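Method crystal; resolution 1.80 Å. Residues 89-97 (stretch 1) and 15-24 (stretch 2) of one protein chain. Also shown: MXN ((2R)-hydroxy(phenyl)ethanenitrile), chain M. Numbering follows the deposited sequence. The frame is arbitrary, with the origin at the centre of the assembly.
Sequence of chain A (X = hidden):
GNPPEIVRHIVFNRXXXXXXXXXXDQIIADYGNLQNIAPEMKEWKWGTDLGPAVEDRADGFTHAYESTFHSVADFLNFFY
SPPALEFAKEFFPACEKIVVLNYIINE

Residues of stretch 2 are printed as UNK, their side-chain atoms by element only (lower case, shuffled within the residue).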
ATOM      1  N   LYS A  89      -6.394  -9.062  18.183  1.00 18.80           N
ATOM      2  CA  LYS A  89      -7.718  -9.415  18.723  1.00 19.97           C
ATOM      3  C   LYS A  89      -8.766  -8.328  18.505  1.00 19.54           C
ATOM      4  O   LYS A  89      -9.949  -8.631  18.375  1.00 18.13           O
ATOM      5  CB  LYS A  89      -7.622  -9.724  20.220  1.00 21.41           C
ATOM      6  CG  LYS A  89      -6.866 -10.995  20.528  1.00 23.51           C
ATOM      7  CD  LYS A  89      -6.722 -11.189  22.029  1.00 24.97           C
ATOM      8  CE  LYS A  89      -5.859 -12.402  22.299  1.00 27.67           C
ATOM      9  NZ  LYS A  89      -5.895 -12.803  23.729  1.00 29.80           N
ATOM     10  N   GLU A  90      -8.340  -7.068  18.474  1.00 18.92           N
ATOM     11  CA  GLU A  90      -9.265  -6.004  18.138  1.00 20.60           C
ATOM     12  C   GLU A  90      -9.241  -5.637  16.667  1.00 18.45           C
ATOM     13  O   GLU A  90     -10.276  -5.323  16.124  1.00 19.15           O
ATOM     14  CB  GLU A  90      -9.119  -4.798  19.059  1.00 23.45           C
ATOM     15  CG  GLU A  90      -7.925  -3.909  18.870  1.00 26.10           C
ATOM     16  CD  GLU A  90      -8.106  -2.529  19.517  1.00 26.87           C
ATOM     17  OE1 GLU A  90      -9.039  -2.300  20.323  1.00 31.43           O
ATOM     18  OE2 GLU A  90      -7.314  -1.647  19.201  1.00 25.71           O
ATOM     19  N   PHE A  91      -8.079  -5.704  16.012  1.00 17.17           N
ATOM     20  CA  PHE A  91      -7.977  -5.219  14.642  1.00 17.27           C
ATOM     21  C   PHE A  91      -8.663  -6.113  13.602  1.00 16.71           C
ATOM     22  O   PHE A  91      -9.480  -5.626  12.840  1.00 16.66           O
ATOM     23  CB  PHE A  91      -6.524  -4.993  14.263  1.00 16.88           C
ATOM     24  CG  PHE A  91      -6.359  -4.368  12.915  1.00 17.25           C
ATOM     25  CD1 PHE A  91      -6.785  -3.065  12.692  1.00 17.31           C
ATOM     26  CD2 PHE A  91      -5.790  -5.087  11.865  1.00 17.82           C
ATOM     27  CE1 PHE A  91      -6.646  -2.477  11.439  1.00 17.85           C
ATOM     28  CE2 PHE A  91      -5.643  -4.510  10.617  1.00 18.28           C
ATOM     29  CZ  PHE A  91      -6.066  -3.210  10.405  1.00 18.14           C
ATOM     30  N   PHE A  92      -8.319  -7.398  13.560  1.00 16.20           N
ATOM     31  CA  PHE A  92      -8.835  -8.275  12.500  1.00 17.17           C
ATOM     32  C   PHE A  92     -10.358  -8.446  12.551  1.00 16.74           C
ATOM     33  O   PHE A  92     -11.006  -8.367  11.509  1.00 16.25           O
ATOM     34  CB  PHE A  92      -8.092  -9.627  12.465  1.00 18.12           C
ATOM     35  CG  PHE A  92      -6.635  -9.491  12.070  1.00 18.81           C
ATOM     36  CD1 PHE A  92      -6.285  -8.892  10.867  1.00 19.15           C
ATOM     37  CD2 PHE A  92      -5.624  -9.966  12.892  1.00 20.13           C
ATOM     38  CE1 PHE A  92      -4.959  -8.731  10.505  1.00 20.01           C
ATOM     39  CE2 PHE A  92      -4.290  -9.836  12.527  1.00 20.12           C
ATOM     40  CZ  PHE A  92      -3.953  -9.211  11.328  1.00 20.30           C
ATOM     41  N   PRO A  93     -10.938  -8.618  13.760  1.00 16.61           N
ATOM     42  CA  PRO A  93     -12.414  -8.694  13.827  1.00 16.57           C
ATOM     43  C   PRO A  93     -13.136  -7.395  13.458  1.00 16.47           C
ATOM     44  O   PRO A  93     -14.315  -7.438  13.049  1.00 16.77           O
ATOM     45  CB  PRO A  93     -12.683  -9.112  15.285  1.00 17.28           C
ATOM     46  CG  PRO A  93     -11.411  -9.806  15.695  1.00 16.95           C
ATOM     47  CD  PRO A  93     -10.334  -8.951  15.062  1.00 16.67           C
ATOM     48  N   ALA A  94     -12.437  -6.256  13.555  1.00 15.81           N
ATOM     49  CA  ALA A  94     -12.995  -4.957  13.153  1.00 15.02           C
ATOM     50  C   ALA A  94     -12.995  -4.728  11.632  1.00 16.02           C
ATOM     51  O   ALA A  94     -13.623  -3.771  11.163  1.00 15.62           O
ATOM     52  CB  ALA A  94     -12.268  -3.830  13.848  1.00 14.85           C
ATOM     53  N   CYS A  95     -12.305  -5.588  10.880  1.00 15.89           N
ATOM     54  CA  CYS A  95     -12.158  -5.447   9.427  1.00 16.31           C
ATOM     55  C   CYS A  95     -13.304  -6.124   8.694  1.00 17.40           C
ATOM     56  O   CYS A  95     -13.506  -7.345   8.815  1.00 19.39           O
ATOM     57  CB  CYS A  95     -10.834  -6.042   8.936  1.00 16.40           C
ATOM     58  SG  CYS A  95      -9.325  -5.220   9.489  1.00 17.26           S
ATOM     59  N   GLU A  96     -14.057  -5.337   7.932  1.00 17.45           N
ATOM     60  CA  GLU A  96     -14.997  -5.916   6.961  1.00 18.21           C
ATOM     61  C   GLU A  96     -14.198  -6.653   5.881  1.00 18.69           C
ATOM     62  O   GLU A  96     -14.515  -7.789   5.500  1.00 17.17           O
ATOM     63  CB  GLU A  96     -15.881  -4.821   6.365  1.00 19.64           C
ATOM     64  CG  GLU A  96     -16.882  -5.301   5.336  1.00 21.72           C
ATOM     65  CD  GLU A  96     -17.843  -6.335   5.893  1.00 23.92           C
ATOM     66  OE1 GLU A  96     -18.232  -6.253   7.087  1.00 26.68           O
ATOM     67  OE2 GLU A  96     -18.197  -7.238   5.122  1.00 29.53           O
ATOM     68  N   LYS A  97     -13.135  -6.008   5.405  1.00 18.27           N
ATOM     69  CA  LYS A  97     -12.139  -6.706   4.621  1.00 19.05           C
ATOM     70  C   LYS A  97     -10.750  -6.121   4.787  1.00 17.50           C
ATOM     71  O   LYS A  97     -10.580  -5.052   5.363  1.00 15.73           O
ATOM     72  CB  LYS A  97     -12.546  -6.775   3.161  1.00 20.90           C
ATOM     73  CG  LYS A  97     -12.845  -5.442   2.528  1.00 21.77           C
ATOM     74  CD  LYS A  97     -13.382  -5.686   1.132  1.00 23.84           C
ATOM     75  CE  LYS A  97     -13.341  -4.443   0.270  1.00 24.06           C
ATOM     76  NZ  LYS A  97     -13.425  -4.870  -1.160  1.00 24.45           N
ATOM     77  N   UNK A  15     -13.561  -1.011   7.563  1.00 14.95           N
ATOM     78  CA  UNK A  15     -14.093  -1.340   8.882  1.00 15.31           C
ATOM     79  C   UNK A  15     -15.522  -1.844   8.815  1.00 16.08           C
ATOM     80  O   UNK A  15     -16.294  -1.454   7.937  1.00 15.88           O
ATOM     81  o   UNK A  15      -8.661   0.684  11.487  1.00 16.39           O
ATOM     82  c   UNK A  15     -12.043  -0.647  11.307  1.00 15.76           C
ATOM     83  c   UNK A  15      -9.961   0.516  11.084  1.00 16.25           C
ATOM     84  c   UNK A  15     -10.737  -0.452  11.719  1.00 15.91           C
ATOM     85  c   UNK A  15     -10.486   1.275  10.052  1.00 15.52           C
ATOM     86  c   UNK A  15     -14.014  -0.144   9.824  1.00 14.92           C
ATOM     87  c   UNK A  15     -11.795   1.057   9.636  1.00 15.07           C
ATOM     88  c   UNK A  15     -12.599   0.108  10.271  1.00 15.39           C
ATOM     89  N   UNK A  16     -15.867  -2.687   9.785  1.00 16.45           N
ATOM     90  CA  UNK A  16     -17.242  -3.157   9.919  1.00 17.34           C
ATOM     91  C   UNK A  16     -18.161  -1.969  10.175  1.00 16.35           C
ATOM     92  O   UNK A  16     -17.813  -1.059  10.921  1.00 16.16           O
ATOM     93  c   UNK A  16     -16.470  -5.367  10.868  1.00 21.74           C
ATOM     94  c   UNK A  16     -17.331  -4.132  11.068  1.00 19.46           C
ATOM     95  n   UNK A  16     -17.020  -9.054  10.710  1.00 29.84           N
ATOM     96  c   UNK A  16     -16.342  -7.776  10.423  1.00 25.39           C
ATOM     97  c   UNK A  16     -17.267  -6.608  10.646  1.00 23.36           C
ATOM     98  N   UNK A  17     -19.345  -1.996   9.572  1.00 15.80           N
ATOM     99  CA  UNK A  17     -20.262  -0.867   9.659  1.00 16.14           C
ATOM    100  C   UNK A  17     -20.849  -0.646  11.063  1.00 15.34           C
ATOM    101  O   UNK A  17     -21.299   0.457  11.340  1.00 14.67           O
ATOM    102  o   UNK A  17     -22.282  -2.021   9.053  1.00 18.66           O
ATOM    103  c   UNK A  17     -21.393  -1.015   8.636  1.00 17.39           C
ATOM    104  N   UNK A  18     -20.894  -1.663  11.929  0.66 13.42           N
ATOM    105  CA  UNK A  18     -21.497  -1.462  13.253  0.66 14.10           C
ATOM    106  C   UNK A  18     -20.612  -0.692  14.224  0.66 13.46           C
ATOM    107  O   UNK A  18     -21.085  -0.267  15.264  0.66 12.43           O
ATOM    108  n   UNK A  18     -21.539  -5.266  16.303  0.66 14.26           N
ATOM    109  o   UNK A  18     -21.626  -5.811  14.117  0.66 15.53           O
ATOM    110  c   UNK A  18     -21.389  -4.989  15.005  0.66 15.63           C
ATOM    111  c   UNK A  18     -21.968  -2.790  13.891  0.66 14.52           C
ATOM    112  c   UNK A  18     -20.914  -3.582  14.642  0.66 15.36           C
ATOM    113  N   UNK A  19     -19.331  -0.521  13.904  1.00 14.87           N
ATOM    114  CA  UNK A  19     -18.401   0.162  14.823  1.00 16.45           C
ATOM    115  C   UNK A  19     -18.605   1.671  14.851  1.00 16.43           C
ATOM    116  O   UNK A  19     -18.753   2.306  13.808  1.00 16.60           O
ATOM    117  c   UNK A  19     -16.490  -1.918  16.180  1.00 21.50           C
ATOM    118  c   UNK A  19     -15.220  -1.941  14.013  1.00 20.69           C
ATOM    119  c   UNK A  19     -16.548  -1.618  14.688  1.00 19.89           C
ATOM    120  c   UNK A  19     -16.939  -0.154  14.468  1.00 17.83           C
ATOM    121  N   UNK A  20     -18.585   2.263  16.043  1.00 16.84           N
ATOM    122  CA  UNK A  20     -18.620   3.725  16.134  1.00 16.58           C
ATOM    123  C   UNK A  20     -17.344   4.264  15.495  1.00 16.20           C
ATOM    124  O   UNK A  20     -16.298   3.603  15.519  1.00 15.90           O
ATOM    125  o   UNK A  20     -17.569   3.833  18.325  1.00 17.95           O
ATOM    126  c   UNK A  20     -18.727   4.185  17.590  1.00 16.53           C
ATOM    127  N   UNK A  21     -17.409   5.473  14.939  1.00 16.51           N
ATOM    128  CA  UNK A  21     -16.181   6.118  14.471  1.00 16.75           C
ATOM    129  C   UNK A  21     -15.232   6.344  15.639  1.00 16.11           C
ATOM    130  O   UNK A  21     -14.022   6.310  15.477  1.00 15.80           O
ATOM    131  c   UNK A  21     -16.466   7.435  13.763  1.00 16.23           C
ATOM    132  c   UNK A  21     -15.240   8.066  13.134  1.00 17.30           C
ATOM    133  c   UNK A  21     -14.538   7.168  12.139  1.00 17.72           C
ATOM    134  o   UNK A  21     -15.189   6.528  11.315  1.00 18.14           O
ATOM    135  n   UNK A  21     -13.181   7.135  12.186  1.00 17.91           N
ATOM    136  N   UNK A  22     -15.783   6.529  16.827  1.00 17.92           N
ATOM    137  CA  UNK A  22     -14.972   6.672  18.022  1.00 19.12           C
ATOM    138  C   UNK A  22     -14.101   5.452  18.238  1.00 18.33           C
ATOM    139  O   UNK A  22     -12.909   5.566  18.555  1.00 18.74           O
ATOM    140  n   UNK A  22     -14.647   8.338  23.252  1.00 36.62           N
ATOM    141  c   UNK A  22     -15.195   7.226  20.524  1.00 26.59           C
ATOM    142  c   UNK A  22     -15.964   8.456  22.579  1.00 35.02           C
ATOM    143  c   UNK A  22     -16.224   7.296  21.641  1.00 29.68           C
ATOM    144  c   UNK A  22     -15.897   6.881  19.227  1.00 22.64           C
ATOM    145  N   UNK A  23     -14.689   4.267  18.087  1.00 18.11           N
ATOM    146  CA  UNK A  23     -13.928   3.042  18.263  1.00 17.58           C
ATOM    147  C   UNK A  23     -12.938   2.812  17.112  1.00 16.44           C
ATOM    148  O   UNK A  23     -11.836   2.307  17.343  1.00 16.79           O
ATOM    149  o   UNK A  23     -13.355   1.316  20.797  1.00 20.98           O
ATOM    150  n   UNK A  23     -12.457  -0.604  20.019  1.00 19.92           N
ATOM    151  c   UNK A  23     -14.844   1.838  18.461  1.00 17.77           C
ATOM    152  c   UNK A  23     -14.114   0.513  18.657  1.00 18.09           C
ATOM    153  c   UNK A  23     -13.274   0.446  19.916  1.00 19.55           C
ATOM    154  N   UNK A  24     -13.323   3.176  15.886  1.00 16.14           N
ATOM    155  CA  UNK A  24     -12.404   3.094  14.746  1.00 16.28           C
ATOM    156  C   UNK A  24     -11.174   3.973  15.014  1.00 16.72           C
ATOM    157  O   UNK A  24     -10.035   3.516  14.850  1.00 16.54           O
ATOM    158  c   UNK A  24     -14.102   2.387  13.020  1.00 16.63           C
ATOM    159  c   UNK A  24     -13.089   3.459  13.413  1.00 16.66           C
ATOM    160  c   UNK A  24     -12.059   3.576  12.283  1.00 16.51           C
ATOM    161  c   UNK A  24     -15.149   2.863  12.050  1.00 17.42           C
TER
HETATM  162  C1  MXN M 201      -1.112  -5.739  12.248  1.00 27.71           C
HETATM  163  C2  MXN M 201      -2.169  -6.533  12.683  1.00 27.64           C
HETATM  164  C3  MXN M 201      -2.119  -7.169  13.925  1.00 27.84           C
HETATM  165  C4  MXN M 201      -1.004  -6.992  14.737  1.00 26.04           C
HETATM  166  C5  MXN M 201       0.061  -6.213  14.308  1.00 26.86           C
HETATM  167  C6  MXN M 201       0.015  -5.582  13.069  1.00 28.24           C
HETATM  168  C7  MXN M 201      -1.204  -5.122  10.900  1.00 29.36           C
HETATM  169  C8  MXN M 201      -1.296  -6.254   9.948  1.00 29.91           C
HETATM  170  N9  MXN M 201      -1.364  -7.154   9.207  1.00 30.58           N
HETATM  171  O10 MXN M 201      -0.032  -4.336  10.613  1.00 30.85           O
HETATM  172  O   HOH W   1     -19.643  -3.993   7.529  1.00 22.63           O

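Position 15 carries one carbon and then a six-carbon ring bearing a single oxygen. Its CA-to-CB bond points away overall, yet the ring lies near Ala94, and the oxygen reaches 3.7 Å from Phe91 CE1, at the edge of that ring and near its plane. A hydroxylated six-membered ring is Tyr15. Its CD1 sits 4.1 Å from Ala94 CB, and its OH finds a hydrogen-bond partner elsewhere in the structure.

Position 16 has four carbons in a row ending in nitrogen; the fourth carbon lies 3.3 Å from both Pro93 O and Cys95 O, and the third 3.7 Å from Glu96 OE1. This is Lys16. Its backbone N donates to Ala94 O at 2.8 Å with an angle of 162°.

Position 17 shows one carbon and one oxygen and does not touch stretch 1; this is Ser17. Its backbone does the work instead: Ser17 N donates at 2.9 Å to the O of a water, and that water O donates to Glu96 OE1 at 2.7 Å, bridging the stretches.

Position 18 has three carbons, the third carrying one oxygen and one nitrogen. The shape fits an amide, Gln18, and it touches nothing on stretch 1.

Position 19 has four carbons forked at the second, its CA-to-CB bond points toward stretch 1, and one end carbon rests 3.5 Å from Ala94 CB: Leu19. A type I turn runs from Lys16 to Leu19, with a weak bond from Leu19 N to Lys16 O at 3.4 Å.

Position 20, one carbon and one oxygen, is Ser20. It caps the following helix, its OG accepting from the N of position 23 at 2.9 Å.

Position 21 has three carbons and a terminal oxygen and nitrogen: Gln21, exposed and out of reach. Position 22, four carbons in a row and a nitrogen, is Lys22, likewise remote.

Position 23 has three carbons, the third carrying one oxygen and one nitrogen, and that nitrogen comes 3.8 Å from Glu90 OE1: Gln23.

Position 24 has four carbons forked at the first, one arm two carbons long. This is Ile24, buried without contacting stretch 1.

The contact turns on Ala94. Its carbonyl takes the Lys16 amide and a CA-H contact from Tyr15 CA at 3.4 Å from Ala94 O, while its methyl meets Tyr15 and Leu19. That one direct hydrogen bond lies beside the antiparallel pairing of Cys95 with Tyr15, CA to CA 4.6 Å; the Lys16 chain lies against carbonyl oxygens, and a water links Ser17 N to Glu96.

Stretch 2, residues 15-24: YKSQLSQKQI
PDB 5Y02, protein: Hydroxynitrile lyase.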